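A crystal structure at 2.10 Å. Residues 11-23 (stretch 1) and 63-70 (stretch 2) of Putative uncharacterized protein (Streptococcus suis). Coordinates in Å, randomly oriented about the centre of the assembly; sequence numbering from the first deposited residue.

Stretch 1 (11-23) TNKIEVLNWEAFS
Stretch 2 63-70: NNFLVING

Stretch 1 runs as a strand (14-17) antiparallel to strand 63-68, axes 4.7 Å apart and at 149°, then turns into a helix at W19; together the stretches bury 806 Å². Ahead of the strand, N12 (chi1 m) accepts from the N69 side chain, N69 ND2 to N12 OD1 2.9 Å. N69, in a left-handed conformation (54/41), also uses OD1 to accept from K13 N (2.9 Å), while its N donates to K13 O (3.1 Å); because its amide both donates and accepts, one asparagine closes the end of the ladder.

I14 faces I68 in a non-hydrogen-bonded pair (CA-CA 4.7 Å). Its m,t side chain shares a face with V16 (t), I68 and L66 (both m,t), where branched apolar groups pack together; V16 CG2 lies 3.7 Å from L66 CD2. E15 pairs with V67 through E15 N to V67 O and V67 N to E15 O, both 2.9 Å. L17 pairs with F65 through L17 N to F65 O (2.9 Å) and F65 N to L17 O (2.8 Å); on the face shared by E15, L17, F65 and V67, L17 (m,t) and V67 (t) pack with L17 CD1 3.8 Å from V67 CG2.

N18 (chi1 p) caps the helix, its short amide side chain reaching the first-turn A21 N, which donates to N18 OD1 at 3.3 Å. This helix brings W19 (t) obliquely against F65 (m), W19 CE3 to F65 CZ 3.7 Å, and buried F22 (t) into an offset stack with the F65 ring, centroids 4.8 Å apart and planes at 19°.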

# COMPACT_ATOMS: atom_id res chain seq x y z
N THR B 11 -37.73 1.93 -29.12
CA THR B 11 -36.75 0.87 -29.32
C THR B 11 -36.45 0.18 -27.97
O THR B 11 -37.25 0.28 -27.04
CB THR B 11 -35.46 1.43 -29.97
OG1 THR B 11 -34.42 0.45 -29.93
CG2 THR B 11 -34.99 2.71 -29.26
N ASN B 12 -35.31 -0.50 -27.87
CA ASN B 12 -34.98 -1.32 -26.69
C ASN B 12 -34.84 -0.55 -25.37
O ASN B 12 -34.13 0.46 -25.29
CB ASN B 12 -33.68 -2.10 -26.95
CG ASN B 12 -33.79 -3.06 -28.12
OD1 ASN B 12 -34.71 -3.88 -28.18
ND2 ASN B 12 -32.86 -2.97 -29.05
N LYS B 13 -35.51 -1.03 -24.33
CA LYS B 13 -35.43 -0.43 -23.00
C LYS B 13 -34.54 -1.25 -22.05
O LYS B 13 -34.48 -2.47 -22.13
CB LYS B 13 -36.83 -0.27 -22.40
N ILE B 14 -33.84 -0.55 -21.16
CA ILE B 14 -33.02 -1.19 -20.14
C ILE B 14 -33.29 -0.59 -18.75
O ILE B 14 -33.02 0.59 -18.51
CB ILE B 14 -31.53 -1.04 -20.44
CG1 ILE B 14 -31.18 -1.78 -21.74
CG2 ILE B 14 -30.70 -1.56 -19.28
CD1 ILE B 14 -29.70 -1.88 -21.98
N GLU B 15 -33.84 -1.40 -17.85
CA GLU B 15 -34.01 -0.99 -16.47
C GLU B 15 -32.80 -1.42 -15.67
O GLU B 15 -32.24 -2.49 -15.90
CB GLU B 15 -35.27 -1.60 -15.84
CG GLU B 15 -36.56 -1.27 -16.54
CD GLU B 15 -37.72 -2.07 -15.97
OE1 GLU B 15 -38.05 -1.87 -14.78
OE2 GLU B 15 -38.27 -2.91 -16.71
N VAL B 16 -32.42 -0.57 -14.72
CA VAL B 16 -31.33 -0.86 -13.82
C VAL B 16 -31.90 -0.97 -12.41
O VAL B 16 -32.38 0.02 -11.86
CB VAL B 16 -30.25 0.23 -13.90
CG1 VAL B 16 -29.11 -0.07 -12.95
CG2 VAL B 16 -29.74 0.34 -15.32
N LEU B 17 -31.88 -2.18 -11.84
CA LEU B 17 -32.50 -2.43 -10.54
C LEU B 17 -31.48 -2.93 -9.53
O LEU B 17 -30.41 -3.38 -9.91
CB LEU B 17 -33.63 -3.45 -10.65
CG LEU B 17 -34.70 -3.29 -11.73
CD1 LEU B 17 -35.70 -4.42 -11.61
CD2 LEU B 17 -35.40 -1.96 -11.60
N ASN B 18 -31.80 -2.86 -8.24
CA ASN B 18 -30.91 -3.46 -7.26
C ASN B 18 -31.41 -4.84 -6.91
O ASN B 18 -32.44 -5.27 -7.42
CB ASN B 18 -30.80 -2.60 -5.99
CG ASN B 18 -32.14 -2.33 -5.34
OD1 ASN B 18 -33.15 -2.98 -5.64
ND2 ASN B 18 -32.16 -1.35 -4.45
N TRP B 19 -30.68 -5.53 -6.03
CA TRP B 19 -31.00 -6.92 -5.75
C TRP B 19 -32.43 -7.12 -5.25
O TRP B 19 -33.06 -8.11 -5.60
CB TRP B 19 -30.03 -7.52 -4.74
CG TRP B 19 -30.53 -8.86 -4.32
CD1 TRP B 19 -30.96 -9.23 -3.08
CD2 TRP B 19 -30.73 -10.01 -5.17
NE1 TRP B 19 -31.38 -10.54 -3.09
CE2 TRP B 19 -31.26 -11.03 -4.36
CE3 TRP B 19 -30.50 -10.26 -6.52
CZ2 TRP B 19 -31.56 -12.30 -4.87
CZ3 TRP B 19 -30.81 -11.52 -7.03
CH2 TRP B 19 -31.33 -12.52 -6.20
N GLU B 20 -32.95 -6.20 -4.46
CA GLU B 20 -34.28 -6.35 -3.88
C GLU B 20 -35.38 -6.41 -4.96
O GLU B 20 -36.15 -7.39 -5.08
CB GLU B 20 -34.54 -5.20 -2.89
CG GLU B 20 -35.85 -5.23 -2.14
CD GLU B 20 -35.99 -4.05 -1.18
OE1 GLU B 20 -37.11 -3.81 -0.67
OE2 GLU B 20 -34.97 -3.36 -0.93
N ALA B 21 -35.42 -5.35 -5.77
CA ALA B 21 -36.35 -5.25 -6.88
C ALA B 21 -36.15 -6.38 -7.91
O ALA B 21 -37.12 -7.06 -8.34
CB ALA B 21 -36.21 -3.88 -7.55
N PHE B 22 -34.89 -6.58 -8.28
CA PHE B 22 -34.58 -7.61 -9.27
C PHE B 22 -35.05 -8.98 -8.79
O PHE B 22 -35.69 -9.71 -9.54
CB PHE B 22 -33.08 -7.67 -9.57
CG PHE B 22 -32.74 -8.56 -10.73
CD1 PHE B 22 -32.93 -8.11 -12.04
CD2 PHE B 22 -32.26 -9.85 -10.53
CE1 PHE B 22 -32.61 -8.92 -13.12
CE2 PHE B 22 -31.94 -10.67 -11.62
CZ PHE B 22 -32.12 -10.20 -12.91
N SER B 23 -34.74 -9.29 -7.54
CA SER B 23 -35.16 -10.54 -6.90
C SER B 23 -36.66 -10.72 -7.01
O SER B 23 -37.12 -11.82 -7.35
CB SER B 23 -34.74 -10.57 -5.43
OG SER B 23 -34.80 -11.89 -4.91
N ASN B 63 -22.87 -4.42 -7.62
CA ASN B 63 -23.46 -4.35 -8.95
C ASN B 63 -24.96 -4.11 -8.94
O ASN B 63 -25.67 -4.58 -8.05
CB ASN B 63 -23.20 -5.65 -9.74
CG ASN B 63 -21.74 -6.03 -9.79
OD1 ASN B 63 -20.99 -5.50 -10.60
ND2 ASN B 63 -21.34 -6.97 -8.94
N ASN B 64 -25.46 -3.41 -9.95
CA ASN B 64 -26.88 -3.43 -10.22
C ASN B 64 -27.22 -4.45 -11.31
O ASN B 64 -26.33 -4.96 -11.97
CB ASN B 64 -27.36 -2.04 -10.61
CG ASN B 64 -27.38 -1.10 -9.42
OD1 ASN B 64 -27.92 -1.44 -8.37
ND2 ASN B 64 -26.75 0.06 -9.56
N PHE B 65 -28.50 -4.73 -11.47
CA PHE B 65 -28.95 -5.80 -12.33
C PHE B 65 -29.69 -5.16 -13.48
O PHE B 65 -30.34 -4.14 -13.29
CB PHE B 65 -29.84 -6.78 -11.55
CG PHE B 65 -29.12 -7.49 -10.44
CD1 PHE B 65 -28.95 -6.88 -9.21
CD2 PHE B 65 -28.59 -8.76 -10.65
CE1 PHE B 65 -28.26 -7.53 -8.19
CE2 PHE B 65 -27.90 -9.41 -9.64
CZ PHE B 65 -27.73 -8.79 -8.41
N LEU B 66 -29.60 -5.76 -14.66
CA LEU B 66 -30.30 -5.21 -15.82
C LEU B 66 -31.54 -6.02 -16.17
O LEU B 66 -31.51 -7.25 -16.16
CB LEU B 66 -29.38 -5.18 -17.04
CG LEU B 66 -28.13 -4.33 -16.92
CD1 LEU B 66 -27.53 -4.14 -18.30
CD2 LEU B 66 -28.47 -2.98 -16.30
N VAL B 67 -32.62 -5.32 -16.48
CA VAL B 67 -33.77 -5.95 -17.08
C VAL B 67 -33.94 -5.36 -18.47
O VAL B 67 -34.02 -4.15 -18.62
CB VAL B 67 -35.06 -5.75 -16.24
CG1 VAL B 67 -36.22 -6.48 -16.88
CG2 VAL B 67 -34.85 -6.25 -14.82
N ILE B 68 -33.96 -6.20 -19.49
CA ILE B 68 -33.98 -5.70 -20.86
C ILE B 68 -35.24 -6.12 -21.59
O ILE B 68 -35.49 -7.32 -21.80
CB ILE B 68 -32.74 -6.18 -21.64
CG1 ILE B 68 -31.48 -5.70 -20.90
CG2 ILE B 68 -32.76 -5.66 -23.07
CD1 ILE B 68 -30.22 -6.13 -21.53
N ASN B 69 -36.04 -5.13 -21.98
CA ASN B 69 -37.33 -5.37 -22.63
C ASN B 69 -38.21 -6.30 -21.79
O ASN B 69 -38.87 -7.21 -22.31
CB ASN B 69 -37.15 -5.95 -24.04
CG ASN B 69 -36.47 -4.97 -25.00
OD1 ASN B 69 -36.24 -3.81 -24.66
ND2 ASN B 69 -36.17 -5.43 -26.20
N GLY B 70 -38.19 -6.08 -20.48
CA GLY B 70 -39.01 -6.85 -19.56
C GLY B 70 -38.40 -8.17 -19.14
O GLY B 70 -38.97 -8.88 -18.31
O HOH W 1 -36.83 -3.88 -19.61
O HOH W 2 -27.63 -4.21 -6.16